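Local coordinates for protein acetyl-CoA acetyltransferase (Elizabethkingia anophelis NUHP1, PDB 6BN2) that probably catalyses the thiolase condensation of two acetyl-CoA molecules to acetoacetyl-CoA, at residues E11-A17 with P279-I283; E116-G122 with S262-S268; R179-D183 with I235-T240; S189-S193 with N348-L354. All blocks are in the same frame, centred on the assembly; numbering follows the deposited sequence. Where two conformers were deposited one is given.

How the contacts relate
Followed from the N terminus, the chain enters a large mixed sheet at once: 11-17 pairs with 279-283, 262 residues later, and contact 1 thus closes the longest of the four loops, pairing the first strand with one in the C-terminal thiolase range. Contact 2 (116-122 with 262-268) lies within that loop and adds the next pair of strands; it touches contact 1, because strands 12-24 and 258-268 are sheet neighbours. Contact 3 (179-183 with 235-240) closes a shorter loop within both, on the far side of the chain's centre. Contact 4 (189-193 with 348-354) crosses the other three, shares helix 179-198 with contact 3, and ties the N-terminal range to the C-terminal one.

Contact 1 (E11-A17 with P279-I283); sequences EVFIVSA and PLAKI
I14 meets the 279-283 segment through backbone and side chain alike, at the tight part of an antiparallel pair that joins strand 12-24 of the N-terminal thiolase range to strand 281-290 of the C-terminal range. Its N donates to A281 O at 2.9 Å, while its carbonyl accepts from L280 N at 2.8 Å and weakly from A281 N; two residues facing one make a classic beta bulge. On the face of I14, A281 and I283, I14 CD1 lies 3.8 Å from I283 CG1, the side chains crossing at about a right angle. On the other face the F13 ring has P279 alongside it, F13 CD1 3.7 Å from P279 CB.

The partly exposed end is looser and polar. K282 runs out extended, CG anti to the backbone N (chi1 174°), passes the F13 ring, and forms a salt bridge from NZ to the anti lone pair of E11 OE2 at 2.8 Å. Nearby, a water accepts from V12 N and donates to I283 O.

Strand 258-268 pairs with the other edge of 12-17, while I14, A17 and L280 pack on helix 358-375, V12 and I283 on helix 98-111, and F13 and P279 on helix 269-274.

Contact 2 (E116-G122 with S262-S268); sequences EAIVAGG and SALVLMS
E116-G122 and S262-S268 run antiparallel, their strand axes at 157° and 4.5 Å apart at closest, as adjoining strands of a mixed sheet of the thiolase fold, in its N-terminal half. Pairing is regular: I118 with L266, A120 with L264 and G122 with S262 are hydrogen-bonded pairs, each joined by two N-H to O bonds. The straightest is L266 N to I118 O, 2.8 Å with 174° at the hydrogen. Between them lie the non-hydrogen-bonded pairs A117 with M267, V119 with V265 and G121 with A263, where CA-H groups approach carbonyl oxygens, as G121 CA does S262 O at 3.3 Å. G121, with no side chain, lets the backbones come together, its CA 4.1 Å from that of A263.

On one face I118 and L266 lie side by side, I118 CG2 3.7 Å from L266 CB, against helix 98-111 (A106). L264, on the same face, packs against helix 358-375. The opposite face carries V119 and V265, whose CG2 atoms meet at 4.1 Å, and A117 against M267.

At the far end S268 N donates to E116 O at 3.1 Å, and S268, N-cap of the next helix, accepts from K271 N through OG. E116 folds back at chi2 (-71°), and S268 OG donates to E116 OE1 at 2.6 Å from above the carboxylate plane, while E116 OE2 forms a salt bridge with K10.

Contact 3 (R179-D183 with I235-T240); sequences REEQD and IPTLPT
The first turn of helix 179-198 is fastened here to the loop that precedes strand 258-268, at a place where the carbonyls of I235, in a short 3-10 segment (235-237), and of L238 just after it accept from an arginine. R179 carries most of the contact. Its CG is anti to the backbone N (chi1 160°) and the chain bends at chi2, which carries the guanidinium across to the loop.

NH2 is gripped twice. It donates to I235 O at 2.9 Å, a bond that lies in the guanidinium plane as well as in the carbonyl plane, and to L238 O at 3.0 Å, where the oxygen sits 23° out of the guanidinium plane. NH1 adds a weak bond to the same L238 carbonyl and has T240 CG2 beside it at 3.7 Å.

The third nitrogen faces back to its own helix: NE donates to D183 OD2 at 2.8 Å, one turn on, in a salt bridge that meets the oxygen on its syn side but tilted out of the carboxylate plane. Held through NE by D183 and through NH2 by the two loop carbonyls, the guanidinium is restrained in its rotation, and the carboxylate probably offsets part of its charge.

D183 reaches the loop as well. Its CG packs 3.5 Å from I235 CG2, the side chains sliding past each other in opposite directions, and a water donates to both D183 OD1 and I235 O. OD1 also accepts a bond from N253. The whole is an i to i+4 Arg-Asp salt bridge in a first helical turn, whose arginine also binds the carbonyls of I235 and L238, joining helix and loop within the N-terminal thiolase range.

Contact 4 (S189-S193 with N348-L354); sequences SYERS and NGGAVAL. With CA (calcium ion), chain B.
A calcium site borders this contact, in which helix 179-198 packs against the glycine-containing loop and short helix 351-354 that lead to the predicted catalytic H356 of the thiolase fold. Y190 spans the interface and reaches the metal: its OH lies 2.8 Å from the calcium ion, which A254 O and a water also bind. The ring leans over the short helix, with A353 CB against one face, a CH-pi contact 3.9 Å from the ring centroid and offset toward the rim. V352 crosses the tyrosine at about a right angle, CG1 4.1 Å from CE2, so the phenol is braced by two neighbouring residues before it meets the ion.

S189 ties the loop to the long helix. Its OG, anti to the backbone N (chi1 -174°), accepts a bond from G350 N at 3.1 Å, and G350 is the N-cap residue of helix 351-354. E325 takes up both this hydroxyl and V352 N, and thereby links the serine to the first turn of that helix.

G349 lies where the two backbones come close, its CA 4.2 Å from that of S193. A CB there would run into S193 OG, and the positive phi (100°) also suits a residue without a side chain. R192 CB covers the N of G349, while R192 NH2 hydrogen-bonds to A342 O. S193 OG donates back to S189 O at 2.8 Å, on the face of that carbonyl opposite S193 N, and this same OG has L354 CD2 beside it at 3.4 Å.

Contact 1 (E11-A17 with P279-I283)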
loop_
_atom_site.group_PDB
_atom_site.type_symbol
_atom_site.label_atom_id
_atom_site.label_comp_id
_atom_site.label_asym_id
_atom_site.label_seq_id
_atom_site.Cartn_x
_atom_site.Cartn_y
_atom_site.Cartn_z
ATOM N N GLU A 11 22.517 -8.251 -7.331
ATOM C CA GLU A 11 21.809 -7.791 -8.512
ATOM C C GLU A 11 20.360 -8.264 -8.485
ATOM O O GLU A 11 20.024 -9.280 -7.867
ATOM C CB GLU A 11 22.499 -8.299 -9.780
ATOM C CG GLU A 11 23.905 -7.769 -9.972
ATOM C CD GLU A 11 24.640 -8.500 -11.081
ATOM O OE1 GLU A 11 24.780 -9.739 -10.987
ATOM O OE2 GLU A 11 25.065 -7.838 -12.047
ATOM N N VAL A 12 19.495 -7.512 -9.161
ATOM C CA VAL A 12 18.085 -7.852 -9.288
ATOM C C VAL A 12 17.746 -7.882 -10.762
ATOM O O VAL A 12 17.966 -6.892 -11.469
ATOM C CB VAL A 12 17.176 -6.842 -8.568
ATOM C CG1 VAL A 12 15.720 -7.334 -8.595
ATOM C CG2 VAL A 12 17.677 -6.644 -7.145
ATOM N N PHE A 13 17.211 -9.002 -11.217
ATOM C CA PHE A 13 16.875 -9.193 -12.619
ATOM C C PHE A 13 15.375 -9.310 -12.809
ATOM O O PHE A 13 14.663 -9.808 -11.939
ATOM C CB PHE A 13 17.548 -10.447 -13.156
ATOM C CG PHE A 13 19.027 -10.339 -13.202
ATOM C CD1 PHE A 13 19.652 -9.821 -14.332
ATOM C CD2 PHE A 13 19.799 -10.719 -12.114
ATOM C CE1 PHE A 13 21.030 -9.699 -14.378
ATOM C CE2 PHE A 13 21.176 -10.598 -12.156
ATOM C CZ PHE A 13 21.790 -10.090 -13.289
ATOM N N ILE A 14 14.902 -8.841 -13.961
ATOM C CA ILE A 14 13.512 -9.008 -14.371
ATOM C C ILE A 14 13.484 -10.196 -15.311
ATOM O O ILE A 14 14.110 -10.153 -16.380
ATOM C CB ILE A 14 12.968 -7.748 -15.064
ATOM C CG1 ILE A 14 12.986 -6.561 -14.093
ATOM C CG2 ILE A 14 11.544 -8.000 -15.572
ATOM C CD1 ILE A 14 12.823 -5.218 -14.807
ATOM N N VAL A 15 12.788 -11.264 -14.915
ATOM C CA VAL A 15 12.776 -12.479 -15.726
ATOM C C VAL A 15 11.493 -12.617 -16.541
ATOM O O VAL A 15 11.467 -13.404 -17.496
ATOM C CB VAL A 15 13.023 -13.749 -14.873
ATOM C CG1 VAL A 15 14.472 -13.776 -14.363
ATOM C CG2 VAL A 15 12.032 -13.876 -13.722
ATOM N N SER A 16 10.435 -11.888 -16.194
ATOM C CA SER A 16 9.257 -11.829 -17.052
ATOM C C SER A 16 8.523 -10.533 -16.747
ATOM O O SER A 16 8.676 -9.951 -15.669
ATOM C CB SER A 16 8.343 -13.041 -16.846
ATOM O OG SER A 16 7.826 -13.040 -15.533
ATOM N N ALA A 17 7.737 -10.080 -17.720
ATOM C CA ALA A 17 7.074 -8.779 -17.622
ATOM C C ALA A 17 5.921 -8.745 -18.608
ATOM O O ALA A 17 6.146 -8.864 -19.819
ATOM C CB ALA A 17 8.067 -7.642 -17.915
ATOM N N PRO A 279 17.450 -13.715 -18.003
ATOM C CA PRO A 279 16.701 -12.496 -17.680
ATOM C C PRO A 279 16.398 -11.649 -18.908
ATOM O O PRO A 279 17.148 -11.645 -19.892
ATOM C CB PRO A 279 17.641 -11.752 -16.727
ATOM C CG PRO A 279 19.004 -12.204 -17.144
ATOM C CD PRO A 279 18.842 -13.660 -17.527
ATOM N N LEU A 280 15.282 -10.913 -18.831
ATOM C CA LEU A 280 14.972 -9.907 -19.845
ATOM C C LEU A 280 15.850 -8.673 -19.686
ATOM O O LEU A 280 16.333 -8.110 -20.678
ATOM C CB LEU A 280 13.499 -9.505 -19.755
ATOM C CG LEU A 280 12.463 -10.623 -19.886
ATOM C CD1 LEU A 280 11.071 -10.054 -19.664
ATOM C CD2 LEU A 280 12.586 -11.251 -21.272
ATOM N N ALA A 281 16.066 -8.246 -18.442
ATOM C CA ALA A 281 16.706 -6.976 -18.146
ATOM C C ALA A 281 17.200 -7.025 -16.707
ATOM O O ALA A 281 16.770 -7.863 -15.914
ATOM C CB ALA A 281 15.740 -5.797 -18.330
ATOM N N LYS A 282 18.109 -6.115 -16.388
ATOM C CA LYS A 282 18.623 -5.953 -15.032
ATOM C C LYS A 282 18.133 -4.619 -14.495
ATOM O O LYS A 282 18.102 -3.631 -15.228
ATOM C CB LYS A 282 20.162 -5.999 -15.043
ATOM C CG LYS A 282 20.813 -5.695 -13.706
ATOM C CD LYS A 282 22.329 -5.884 -13.833
ATOM C CE LYS A 282 23.091 -5.013 -12.851
ATOM N NZ LYS A 282 24.565 -5.268 -12.943
ATOM N N ILE A 283 17.721 -4.580 -13.229
ATOM C CA ILE A 283 17.382 -3.300 -12.609
ATOM C C ILE A 283 18.685 -2.661 -12.148
ATOM O O ILE A 283 19.414 -3.240 -11.342
ATOM C CB ILE A 283 16.401 -3.474 -11.443
ATOM C CG1 ILE A 283 15.043 -3.948 -11.979
ATOM C CG2 ILE A 283 16.238 -2.148 -10.685
ATOM C CD1 ILE A 283 14.027 -4.324 -10.874
HETATM O O HOH W 1 20.826 -5.140 -10.182
#

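Contact 2 (E116-G122 with S262-S268)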
loop_
_atom_site.group_PDB
_atom_site.type_symbol
_atom_site.label_atom_id
_atom_site.label_comp_id
_atom_site.label_asym_id
_atom_site.label_seq_id
_atom_site.Cartn_x
_atom_site.Cartn_y
_atom_site.Cartn_z
ATOM N N GLU A 116 14.322 -14.397 -2.929
ATOM C CA GLU A 116 15.013 -14.716 -4.173
ATOM C C GLU A 116 14.123 -14.575 -5.398
ATOM O O GLU A 116 14.643 -14.459 -6.511
ATOM C CB GLU A 116 15.555 -16.150 -4.129
ATOM C CG GLU A 116 16.493 -16.413 -2.954
ATOM C CD GLU A 116 17.828 -15.726 -3.116
ATOM O OE1 GLU A 116 18.538 -15.983 -4.134
ATOM O OE2 GLU A 116 18.180 -14.938 -2.217
ATOM N N ALA A 117 12.800 -14.582 -5.222
ATOM C CA ALA A 117 11.878 -14.437 -6.340
ATOM C C ALA A 117 10.634 -13.753 -5.815
ATOM O O ALA A 117 10.120 -14.146 -4.763
ATOM C CB ALA A 117 11.508 -15.792 -6.966
ATOM N N ILE A 118 10.160 -12.743 -6.547
ATOM C CA ILE A 118 9.082 -11.893 -6.058
ATOM C C ILE A 118 8.319 -11.339 -7.257
ATOM O O ILE A 118 8.908 -11.074 -8.313
ATOM C CB ILE A 118 9.650 -10.783 -5.138
ATOM C CG1 ILE A 118 8.530 -9.882 -4.590
ATOM C CG2 ILE A 118 10.731 -9.958 -5.833
ATOM C CD1 ILE A 118 9.002 -9.033 -3.372
ATOM N N VAL A 119 6.996 -11.206 -7.107
ATOM C CA VAL A 119 6.135 -10.606 -8.130
ATOM C C VAL A 119 5.868 -9.163 -7.742
ATOM O O VAL A 119 5.562 -8.876 -6.574
ATOM C CB VAL A 119 4.806 -11.371 -8.264
ATOM C CG1 VAL A 119 3.773 -10.543 -9.048
ATOM C CG2 VAL A 119 5.017 -12.754 -8.911
ATOM N N ALA A 120 5.974 -8.249 -8.713
ATOM C CA ALA A 120 5.607 -6.856 -8.472
ATOM C C ALA A 120 4.846 -6.332 -9.679
ATOM O O ALA A 120 5.199 -6.631 -10.825
ATOM C CB ALA A 120 6.845 -5.971 -8.203
ATOM N N GLY A 121 3.831 -5.514 -9.423
ATOM C CA GLY A 121 3.046 -4.976 -10.522
ATOM C C GLY A 121 1.989 -4.025 -10.009
ATOM O O GLY A 121 2.181 -3.370 -8.981
ATOM N N GLY A 122 0.873 -3.939 -10.723
ATOM C CA GLY A 122 -0.175 -3.011 -10.339
ATOM C C GLY A 122 -1.450 -3.331 -11.079
ATOM O O GLY A 122 -1.453 -4.066 -12.081
ATOM N N SER A 262 -0.722 -5.083 -14.664
ATOM C CA SER A 262 0.596 -5.438 -15.184
ATOM C C SER A 262 1.366 -6.164 -14.083
ATOM O O SER A 262 1.067 -6.021 -12.887
ATOM C CB SER A 262 1.362 -4.197 -15.657
ATOM O OG SER A 262 1.295 -3.171 -14.667
ATOM N N ALA A 263 2.347 -6.965 -14.490
ATOM C CA ALA A 263 3.066 -7.739 -13.486
ATOM C C ALA A 263 4.431 -8.145 -14.012
ATOM O O ALA A 263 4.581 -8.475 -15.196
ATOM C CB ALA A 263 2.273 -8.987 -13.083
ATOM N N LEU A 264 5.400 -8.148 -13.101
ATOM C CA LEU A 264 6.770 -8.539 -13.391
ATOM C C LEU A 264 7.223 -9.560 -12.363
ATOM O O LEU A 264 6.786 -9.550 -11.208
ATOM C CB LEU A 264 7.726 -7.333 -13.371
ATOM C CG LEU A 264 7.484 -6.180 -14.360
ATOM C CD1 LEU A 264 6.330 -5.274 -13.946
ATOM C CD2 LEU A 264 8.778 -5.353 -14.450
ATOM N N VAL A 265 8.106 -10.450 -12.779
ATOM C CA VAL A 265 8.768 -11.351 -11.844
ATOM C C VAL A 265 10.221 -10.921 -11.739
ATOM O O VAL A 265 10.906 -10.794 -12.761
ATOM C CB VAL A 265 8.666 -12.821 -12.277
ATOM C CG1 VAL A 265 9.451 -13.680 -11.281
ATOM C CG2 VAL A 265 7.190 -13.290 -12.340
ATOM N N LEU A 266 10.673 -10.676 -10.508
ATOM C CA LEU A 266 12.042 -10.299 -10.183
ATOM C C LEU A 266 12.764 -11.466 -9.525
ATOM O O LEU A 266 12.166 -12.200 -8.730
ATOM C CB LEU A 266 12.048 -9.108 -9.224
ATOM C CG LEU A 266 12.187 -7.685 -9.758
ATOM C CD1 LEU A 266 11.305 -7.433 -10.931
ATOM C CD2 LEU A 266 11.899 -6.701 -8.628
ATOM N N MET A 267 14.057 -11.612 -9.808
ATOM C CA MET A 267 14.827 -12.691 -9.210
ATOM C C MET A 267 16.249 -12.243 -8.935
ATOM O O MET A 267 16.797 -11.385 -9.633
ATOM C CB MET A 267 14.915 -13.931 -10.111
ATOM C CG MET A 267 13.682 -14.784 -10.109
ATOM S SD MET A 267 13.878 -16.240 -11.121
ATOM C CE MET A 267 12.181 -16.846 -11.048
ATOM N N SER A 268 16.851 -12.882 -7.938
ATOM C CA SER A 268 18.293 -12.817 -7.763
ATOM C C SER A 268 19.007 -13.580 -8.879
ATOM O O SER A 268 18.430 -14.432 -9.566
ATOM C CB SER A 268 18.696 -13.408 -6.416
ATOM O OG SER A 268 18.460 -14.810 -6.407
#

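Contact 3 (R179-D183 with I235-T240)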
loop_
_atom_site.group_PDB
_atom_site.type_symbol
_atom_site.label_atom_id
_atom_site.label_comp_id
_atom_site.label_asym_id
_atom_site.label_seq_id
_atom_site.Cartn_x
_atom_site.Cartn_y
_atom_site.Cartn_z
ATOM N N ARG A 179 -1.497 25.125 -26.384
ATOM C CA ARG A 179 -2.536 24.203 -26.840
ATOM C C ARG A 179 -2.098 23.449 -28.091
ATOM O O ARG A 179 -2.262 22.225 -28.187
ATOM C CB ARG A 179 -3.827 24.992 -27.095
ATOM C CG ARG A 179 -4.858 24.309 -28.000
ATOM C CD ARG A 179 -5.459 23.114 -27.291
ATOM N NE ARG A 179 -6.486 22.429 -28.085
ATOM C CZ ARG A 179 -7.779 22.737 -28.062
ATOM N NH1 ARG A 179 -8.216 23.746 -27.313
ATOM N NH2 ARG A 179 -8.639 22.038 -28.789
ATOM N N GLU A 180 -1.534 24.170 -29.065
ATOM C CA GLU A 180 -1.127 23.528 -30.312
ATOM C C GLU A 180 -0.030 22.499 -30.074
ATOM O O GLU A 180 -0.036 21.423 -30.686
ATOM C CB GLU A 180 -0.661 24.581 -31.318
ATOM C CG GLU A 180 -1.776 25.478 -31.856
ATOM C CD GLU A 180 -2.249 26.560 -30.880
ATOM O OE1 GLU A 180 -1.605 26.784 -29.821
ATOM O OE2 GLU A 180 -3.283 27.196 -31.186
ATOM N N GLU A 181 0.923 22.807 -29.187
ATOM C CA GLU A 181 1.986 21.846 -28.902
ATOM C C GLU A 181 1.441 20.612 -28.199
ATOM O O GLU A 181 1.861 19.487 -28.499
ATOM C CB GLU A 181 3.086 22.503 -28.063
ATOM C CG GLU A 181 3.872 23.553 -28.849
ATOM C CD GLU A 181 4.654 24.528 -27.968
ATOM O OE1 GLU A 181 4.501 24.506 -26.720
ATOM O OE2 GLU A 181 5.424 25.337 -28.528
ATOM N N GLN A 182 0.513 20.801 -27.254
ATOM C CA GLN A 182 -0.090 19.662 -26.571
ATOM C C GLN A 182 -0.876 18.796 -27.544
ATOM O O GLN A 182 -0.837 17.561 -27.468
ATOM C CB GLN A 182 -0.991 20.153 -25.440
ATOM C CG GLN A 182 -0.212 20.809 -24.318
ATOM C CD GLN A 182 -1.109 21.408 -23.262
ATOM O OE1 GLN A 182 -2.051 20.766 -22.797
ATOM N NE2 GLN A 182 -0.822 22.643 -22.871
ATOM N N ASP A 183 -1.604 19.427 -28.466
ATOM C CA ASP A 183 -2.362 18.657 -29.447
ATOM C C ASP A 183 -1.436 17.876 -30.371
ATOM O O ASP A 183 -1.723 16.723 -30.710
ATOM C CB ASP A 183 -3.279 19.583 -30.248
ATOM C CG ASP A 183 -4.543 19.948 -29.484
ATOM O OD1 ASP A 183 -4.764 19.384 -28.383
ATOM O OD2 ASP A 183 -5.316 20.798 -29.979
ATOM N N ILE A 235 -9.667 17.279 -32.819
ATOM C CA ILE A 235 -8.741 17.614 -31.731
ATOM C C ILE A 235 -8.513 19.120 -31.584
ATOM O O ILE A 235 -8.628 19.629 -30.457
ATOM C CB ILE A 235 -7.431 16.820 -31.896
ATOM C CG1 ILE A 235 -7.653 15.363 -31.481
ATOM C CG2 ILE A 235 -6.294 17.445 -31.088
ATOM C CD1 ILE A 235 -6.460 14.442 -31.692
ATOM N N PRO A 236 -8.208 19.882 -32.641
ATOM C CA PRO A 236 -7.929 21.317 -32.449
ATOM C C PRO A 236 -9.147 22.146 -32.070
ATOM O O PRO A 236 -8.985 23.340 -31.790
ATOM C CB PRO A 236 -7.383 21.762 -33.814
ATOM C CG PRO A 236 -7.132 20.515 -34.588
ATOM C CD PRO A 236 -8.083 19.503 -34.060
ATOM N N THR A 237 -10.350 21.567 -32.068
ATOM C CA THR A 237 -11.572 22.301 -31.775
ATOM C C THR A 237 -12.214 21.913 -30.451
ATOM O O THR A 237 -13.194 22.557 -30.050
ATOM C CB THR A 237 -12.602 22.092 -32.898
ATOM O OG1 THR A 237 -13.041 20.727 -32.892
ATOM C CG2 THR A 237 -11.983 22.402 -34.238
ATOM N N LEU A 238 -11.708 20.886 -29.775
ATOM C CA LEU A 238 -12.312 20.434 -28.533
ATOM C C LEU A 238 -12.235 21.528 -27.468
ATOM O O LEU A 238 -11.313 22.350 -27.475
ATOM C CB LEU A 238 -11.616 19.174 -28.025
ATOM C CG LEU A 238 -11.808 17.893 -28.829
ATOM C CD1 LEU A 238 -10.981 16.808 -28.201
ATOM C CD2 LEU A 238 -13.264 17.494 -28.849
ATOM N N PRO A 239 -13.183 21.552 -26.534
ATOM C CA PRO A 239 -13.150 22.560 -25.470
ATOM C C PRO A 239 -12.100 22.245 -24.416
ATOM O O PRO A 239 -11.722 21.091 -24.200
ATOM C CB PRO A 239 -14.564 22.485 -24.879
ATOM C CG PRO A 239 -14.963 21.062 -25.102
ATOM C CD PRO A 239 -14.376 20.687 -26.436
ATOM N N THR A 240 -11.622 23.300 -23.757
ATOM C CA THR A 240 -10.651 23.152 -22.674
ATOM C C THR A 240 -11.404 22.872 -21.379
ATOM O O THR A 240 -12.068 23.757 -20.832
ATOM C CB THR A 240 -9.777 24.396 -22.555
ATOM O OG1 THR A 240 -10.603 25.565 -22.440
ATOM C CG2 THR A 240 -8.873 24.519 -23.787
HETATM O O HOH W 2 -7.366 18.642 -28.073
#

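Contact 4 (S189-S193 with N348-L354)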
loop_
_atom_site.group_PDB
_atom_site.type_symbol
_atom_site.label_atom_id
_atom_site.label_comp_id
_atom_site.label_asym_id
_atom_site.label_seq_id
_atom_site.Cartn_x
_atom_site.Cartn_y
_atom_site.Cartn_z
ATOM N N SER A 189 1.231 10.673 -30.005
ATOM C CA SER A 189 1.031 9.493 -29.166
ATOM C C SER A 189 0.020 8.532 -29.794
ATOM O O SER A 189 0.248 7.315 -29.828
ATOM C CB SER A 189 0.587 9.922 -27.761
ATOM O OG SER A 189 0.506 8.811 -26.883
ATOM N N TYR A 190 -1.087 9.057 -30.326
ATOM C CA TYR A 190 -2.041 8.201 -31.034
ATOM C C TYR A 190 -1.402 7.518 -32.240
ATOM O O TYR A 190 -1.635 6.324 -32.485
ATOM C CB TYR A 190 -3.269 9.006 -31.482
ATOM C CG TYR A 190 -4.205 9.355 -30.341
ATOM C CD1 TYR A 190 -5.077 8.411 -29.817
ATOM C CD2 TYR A 190 -4.217 10.628 -29.799
ATOM C CE1 TYR A 190 -5.932 8.731 -28.761
ATOM C CE2 TYR A 190 -5.052 10.953 -28.749
ATOM C CZ TYR A 190 -5.901 10.006 -28.234
ATOM O OH TYR A 190 -6.746 10.352 -27.197
ATOM N N GLU A 191 -0.633 8.272 -33.029
ATOM C CA GLU A 191 -0.027 7.700 -34.227
ATOM C C GLU A 191 0.980 6.619 -33.866
ATOM O O GLU A 191 1.017 5.556 -34.496
ATOM C CB GLU A 191 0.653 8.794 -35.036
ATOM C CG GLU A 191 -0.286 9.743 -35.725
ATOM C CD GLU A 191 0.459 10.896 -36.364
ATOM O OE1 GLU A 191 1.594 11.193 -35.923
ATOM O OE2 GLU A 191 -0.098 11.520 -37.287
ATOM N N ARG A 192 1.815 6.883 -32.860
ATOM C CA ARG A 192 2.825 5.906 -32.475
ATOM C C ARG A 192 2.181 4.649 -31.919
ATOM O O ARG A 192 2.676 3.542 -32.159
ATOM C CB ARG A 192 3.775 6.509 -31.444
ATOM C CG ARG A 192 4.723 7.544 -32.021
ATOM C CD ARG A 192 5.528 8.169 -30.865
ATOM N NE ARG A 192 6.595 8.990 -31.381
ATOM C CZ ARG A 192 7.563 9.500 -30.632
ATOM N NH1 ARG A 192 7.570 9.259 -29.335
ATOM N NH2 ARG A 192 8.513 10.244 -31.182
ATOM N N SER A 193 1.085 4.807 -31.167
ATOM C CA SER A 193 0.402 3.650 -30.589
ATOM C C SER A 193 -0.163 2.758 -31.686
ATOM O O SER A 193 -0.020 1.530 -31.645
ATOM C CB SER A 193 -0.724 4.116 -29.664
ATOM O OG SER A 193 -0.190 4.841 -28.548
ATOM N N ASN A 348 6.626 3.784 -28.649
ATOM C CA ASN A 348 5.499 2.955 -29.064
ATOM C C ASN A 348 4.161 3.571 -28.668
ATOM O O ASN A 348 3.134 2.883 -28.693
ATOM C CB ASN A 348 5.615 1.544 -28.474
ATOM C CG ASN A 348 6.760 0.744 -29.076
ATOM O OD1 ASN A 348 7.393 1.172 -30.047
ATOM N ND2 ASN A 348 7.023 -0.436 -28.505
ATOM N N GLY A 349 4.150 4.846 -28.306
ATOM C CA GLY A 349 2.949 5.487 -27.819
ATOM C C GLY A 349 2.950 5.560 -26.305
ATOM O O GLY A 349 3.763 4.941 -25.615
ATOM N N GLY A 350 2.023 6.348 -25.778
ATOM C CA GLY A 350 1.956 6.527 -24.337
ATOM C C GLY A 350 0.531 6.660 -23.841
ATOM O O GLY A 350 -0.419 6.507 -24.609
ATOM N N ALA A 351 0.387 7.010 -22.557
ATOM C CA ALA A 351 -0.912 6.962 -21.891
ATOM C C ALA A 351 -1.960 7.884 -22.503
ATOM O O ALA A 351 -3.160 7.615 -22.350
ATOM C CB ALA A 351 -0.727 7.286 -20.403
ATOM N N VAL A 352 -1.561 8.965 -23.180
ATOM C CA VAL A 352 -2.569 9.835 -23.789
ATOM C C VAL A 352 -3.374 9.059 -24.815
ATOM O O VAL A 352 -4.571 9.300 -24.989
ATOM C CB VAL A 352 -1.909 11.091 -24.398
ATOM C CG1 VAL A 352 -2.848 11.800 -25.390
ATOM C CG2 VAL A 352 -1.529 12.055 -23.287
ATOM N N ALA A 353 -2.749 8.091 -25.478
ATOM C CA ALA A 353 -3.440 7.254 -26.448
ATOM C C ALA A 353 -3.797 5.876 -25.916
ATOM O O ALA A 353 -4.833 5.330 -26.301
ATOM C CB ALA A 353 -2.576 7.098 -27.703
ATOM N N LEU A 354 -2.965 5.306 -25.046
ATOM C CA LEU A 354 -3.116 3.912 -24.629
ATOM C C LEU A 354 -3.969 3.749 -23.383
ATOM O O LEU A 354 -4.538 2.669 -23.176
ATOM C CB LEU A 354 -1.746 3.282 -24.359
ATOM C CG LEU A 354 -0.778 3.180 -25.555
ATOM C CD1 LEU A 354 0.577 2.690 -25.066
ATOM C CD2 LEU A 354 -1.338 2.277 -26.653
HETATM CA CA CA B . -6.896 11.328 -24.556
HETATM O O HOH W 3 -6.913 9.132 -25.111
#